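Local structure of azurocidin (Homo sapiens, 1A7S) at residues I1-A7 and F140-V144. The protein kills many Gram-negative bacteria, attracts monocytes and fibroblasts, and binds heparin, as a neutrophil-granule glycoprotein with the fold of a serine protease. Residues are numbered along the deposited sequence.
Sequences IVGGRKA and FPRFV. With NAG (2-acetamido-2-deoxy-beta-D-glucopyranose), chain B.
This is the mature N-terminus of a chymotrypsin-like (peptidase S1) fold: Ile1 inserts its amino group to hydrogen-bond Asp174, as in activated proteases of the family, and the following residues form a short antiparallel strand beside 142-148. Lys6 and Arg142 make a non-hydrogen-bonded pair (CA-CA 4.4 Å), Arg5 and Phe143 a hydrogen-bonded one (5.4 Å). Along 140-144, the Phe140 ring (chi1 m) comes first; the all-trans Lys6 chain crosses its face in a cation-pi contact, NZ lying 3.9 Å from the centroid and 17° off the normal. Pro141 O accepts from Ala7 N at 2.8 Å, extending the pairing beyond the strand. Arg142 (chi1 m, chi3 p) curls back so that its guanidinium lies over the Arg5-Lys6 peptide; NH2 donates to Gly4 O (3.0 Å), while NE donates to a water (2.9 Å) also bound by Ile1 O and Gly4 N, tying down the turn at Gly3 (phi/psi 77/16). Phe143 closes both bonds of its pair, N to Arg5 O and O from Arg5 N, each 2.9 Å. An ideal CB on Gly4 would clash with Phe143 O. The Phe143 ring (chi1 p) packs beside Arg5, whose NH1 donates to NAG O3 (3.2 Å), part of the glycan on Asn145. Val144 ends the segment, its CG1 3.7 Å from Ile1 CG2.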
ATOM      1  N   ILE A   1       9.519  -2.722   6.474  1.00  7.92           N
ATOM      2  CA  ILE A   1       9.094  -4.120   6.834  1.00  8.40           C
ATOM      3  C   ILE A   1      10.076  -4.683   7.819  1.00  8.26           C
ATOM      4  O   ILE A   1      11.276  -4.650   7.553  1.00  9.51           O
ATOM      5  CB  ILE A   1       9.048  -4.977   5.558  1.00  8.17           C
ATOM      6  CG1 ILE A   1       8.066  -4.455   4.478  1.00  8.42           C
ATOM      7  CG2 ILE A   1       8.797  -6.459   5.864  1.00  9.67           C
ATOM      8  CD1 ILE A   1       6.566  -4.601   4.846  1.00 10.91           C
ATOM      9  N   VAL A   2       9.526  -5.228   8.913  1.00  8.74           N
ATOM     10  CA  VAL A   2      10.302  -5.934   9.907  1.00  9.83           C
ATOM     11  C   VAL A   2      10.140  -7.413   9.735  1.00  9.40           C
ATOM     12  O   VAL A   2       9.066  -7.900   9.371  1.00 10.58           O
ATOM     13  CB  VAL A   2       9.898  -5.462  11.349  1.00 11.12           C
ATOM     14  CG1 VAL A   2       8.485  -5.555  11.677  1.00 14.91           C
ATOM     15  CG2 VAL A   2      10.839  -6.116  12.362  1.00 15.54           C
ATOM     16  N   GLY A   3      11.227  -8.172   9.920  1.00 11.26           N
ATOM     17  CA  GLY A   3      11.124  -9.609   9.892  1.00 11.96           C
ATOM     18  C   GLY A   3      10.998 -10.188   8.522  1.00 13.12           C
ATOM     19  O   GLY A   3      10.567 -11.350   8.397  1.00 15.76           O
ATOM     20  N   GLY A   4      11.311  -9.446   7.499  1.00 11.72           N
ATOM     21  CA  GLY A   4      11.173  -9.839   6.122  1.00 13.33           C
ATOM     22  C   GLY A   4      12.486 -10.177   5.432  1.00 11.34           C
ATOM     23  O   GLY A   4      13.541 -10.188   6.031  1.00 13.75           O
ATOM     24  N   ARG A   5      12.369 -10.436   4.159  1.00 10.64           N
ATOM     25  CA  ARG A   5      13.458 -10.787   3.246  1.00 11.00           C
ATOM     26  C   ARG A   5      13.570  -9.749   2.141  1.00  9.75           C
ATOM     27  O   ARG A   5      12.581  -9.131   1.736  1.00  9.06           O
ATOM     28  CB  ARG A   5      13.126 -12.142   2.603  1.00 13.65           C
ATOM     29  CG  ARG A   5      13.959 -12.765   1.604  1.00 23.96           C
ATOM     30  CD  ARG A   5      13.451 -14.131   1.106  1.00 28.49           C
ATOM     31  NE  ARG A   5      13.427 -15.060   2.263  1.00 35.37           N
ATOM     32  CZ  ARG A   5      12.746 -16.198   2.223  1.00 39.81           C
ATOM     33  NH1 ARG A   5      11.971 -16.520   1.178  1.00 38.10           N
ATOM     34  NH2 ARG A   5      12.781 -16.977   3.289  1.00 53.53           N
ATOM     35  N   LYS A   6      14.777  -9.553   1.640  1.00 10.26           N
ATOM     36  CA  LYS A   6      15.005  -8.641   0.521  1.00  9.67           C
ATOM     37  C   LYS A   6      14.301  -9.177  -0.701  1.00  8.70           C
ATOM     38  O   LYS A   6      14.418 -10.356  -1.055  1.00  9.99           O
ATOM     39  CB  LYS A   6      16.497  -8.556   0.279  1.00 10.99           C
ATOM     40  CG  LYS A   6      16.935  -7.626  -0.826  1.00 11.32           C
ATOM     41  CD  LYS A   6      18.471  -7.606  -0.930  1.00 12.17           C
ATOM     42  CE  LYS A   6      18.922  -6.825  -2.168  1.00 10.98           C
ATOM     43  NZ  LYS A   6      20.419  -6.811  -2.215  1.00 11.96           N
ATOM     44  N   ALA A   7      13.505  -8.297  -1.333  1.00  9.05           N
ATOM     45  CA  ALA A   7      12.836  -8.644  -2.581  1.00  8.74           C
ATOM     46  C   ALA A   7      13.818  -8.699  -3.754  1.00  9.26           C
ATOM     47  O   ALA A   7      14.911  -8.088  -3.696  1.00 10.28           O
ATOM     48  CB  ALA A   7      11.745  -7.600  -2.896  1.00  9.47           C
ATOM     49  N   PHE A 140      16.198  -1.232  -0.531  1.00  8.21           N
ATOM     50  CA  PHE A 140      15.592  -2.306  -1.361  1.00  8.61           C
ATOM     51  C   PHE A 140      14.225  -2.634  -0.817  1.00  8.49           C
ATOM     52  O   PHE A 140      13.945  -2.534   0.400  1.00  9.40           O
ATOM     53  CB  PHE A 140      16.492  -3.551  -1.316  1.00  9.60           C
ATOM     54  CG  PHE A 140      17.895  -3.322  -1.843  1.00  9.60           C
ATOM     55  CD1 PHE A 140      18.128  -2.981  -3.139  1.00 10.74           C
ATOM     56  CD2 PHE A 140      18.970  -3.376  -0.980  1.00 11.84           C
ATOM     57  CE1 PHE A 140      19.423  -2.780  -3.600  1.00 12.46           C
ATOM     58  CE2 PHE A 140      20.252  -3.111  -1.419  1.00 11.48           C
ATOM     59  CZ  PHE A 140      20.487  -2.836  -2.726  1.00 12.43           C
ATOM     60  N   PRO A 141      13.302  -3.110  -1.637  1.00  8.32           N
ATOM     61  CA  PRO A 141      12.034  -3.555  -1.124  1.00  8.17           C
ATOM     62  C   PRO A 141      12.251  -4.862  -0.299  1.00  7.77           C
ATOM     63  O   PRO A 141      13.150  -5.616  -0.632  1.00  8.39           O
ATOM     64  CB  PRO A 141      11.163  -3.806  -2.350  1.00  8.73           C
ATOM     65  CG  PRO A 141      12.044  -3.547  -3.531  1.00  9.51           C
ATOM     66  CD  PRO A 141      13.481  -3.559  -3.030  1.00  9.29           C
ATOM     67  N   ARG A 142      11.466  -4.996   0.735  1.00  7.79           N
ATOM     68  CA  ARG A 142      11.500  -6.223   1.569  1.00  7.81           C
ATOM     69  C   ARG A 142      10.070  -6.746   1.645  1.00  7.84           C
ATOM     70  O   ARG A 142       9.133  -5.985   1.477  1.00  8.70           O
ATOM     71  CB  ARG A 142      12.134  -5.945   2.919  1.00  9.09           C
ATOM     72  CG  ARG A 142      13.528  -5.386   2.845  1.00  9.24           C
ATOM     73  CD  ARG A 142      14.159  -5.240   4.201  1.00 10.37           C
ATOM     74  NE  ARG A 142      14.527  -6.552   4.761  1.00 11.99           N
ATOM     75  CZ  ARG A 142      15.608  -7.239   4.475  1.00 13.08           C
ATOM     76  NH1 ARG A 142      16.547  -6.873   3.638  1.00 12.54           N
ATOM     77  NH2 ARG A 142      15.740  -8.467   5.077  1.00 16.32           N
ATOM     78  N   PHE A 143       9.915  -8.033   1.981  1.00  8.32           N
ATOM     79  CA  PHE A 143       8.620  -8.653   2.062  1.00  8.22           C
ATOM     80  C   PHE A 143       8.564  -9.670   3.160  1.00  8.40           C
ATOM     81  O   PHE A 143       9.568 -10.298   3.549  1.00  8.77           O
ATOM     82  CB  PHE A 143       8.184  -9.218   0.709  1.00  9.16           C
ATOM     83  CG  PHE A 143       8.938 -10.469   0.318  1.00  9.15           C
ATOM     84  CD1 PHE A 143      10.233 -10.402  -0.169  1.00 10.45           C
ATOM     85  CD2 PHE A 143       8.358 -11.716   0.451  1.00 10.80           C
ATOM     86  CE1 PHE A 143      10.985 -11.541  -0.420  1.00 11.11           C
ATOM     87  CE2 PHE A 143       9.100 -12.843   0.113  1.00 12.25           C
ATOM     88  CZ  PHE A 143      10.415 -12.730  -0.302  1.00 11.95           C
ATOM     89  N   VAL A 144       7.366  -9.876   3.658  1.00  8.34           N
ATOM     90  CA  VAL A 144       7.129 -10.837   4.738  1.00  8.51           C
ATOM     91  C   VAL A 144       5.806 -11.575   4.500  1.00  8.25           C
ATOM     92  O   VAL A 144       4.860 -10.991   3.959  1.00  9.20           O
ATOM     93  CB  VAL A 144       7.121 -10.118   6.098  1.00  9.24           C
ATOM     94  CG1 VAL A 144       6.099  -8.996   6.222  1.00 10.60           C
ATOM     95  CG2 VAL A 144       7.208 -11.009   7.278  1.00 10.78           C
TER
HETATM   96  C1  NAG B   1       6.700 -17.576   2.710  1.00 17.95           C
HETATM   97  C2  NAG B   1       8.244 -17.715   2.937  1.00 19.08           C
HETATM   98  C3  NAG B   1       8.782 -18.723   1.936  1.00 21.63           C
HETATM   99  C4  NAG B   1       8.032 -20.092   2.265  1.00 23.96           C
HETATM  100  C5  NAG B   1       6.561 -19.791   1.893  1.00 22.73           C
HETATM  101  C6  NAG B   1       5.619 -20.899   2.291  1.00 25.71           C
HETATM  102  C7  NAG B   1       9.334 -15.571   3.576  1.00 17.83           C
HETATM  103  C8  NAG B   1       9.806 -14.216   3.160  1.00 21.23           C
HETATM  104  N2  NAG B   1       8.883 -16.405   2.608  1.00 17.29           N
HETATM  105  O3  NAG B   1      10.125 -18.965   2.197  1.00 26.12           O
HETATM  106  O4  NAG B   1       8.590 -21.007   1.268  1.00 24.91           O
HETATM  107  O5  NAG B   1       6.085 -18.868   2.898  1.00 20.47           O
HETATM  108  O6  NAG B   1       6.095 -21.558   3.433  1.00 38.39           O
HETATM  109  O7  NAG B   1       9.288 -15.912   4.713  1.00 23.74           O
HETATM  110  O   HOH W   1      12.715  -6.977   6.986  1.00 12.74           O
HETATM  111  O   HOH W   2      17.160 -10.886   3.095  1.00 19.22           O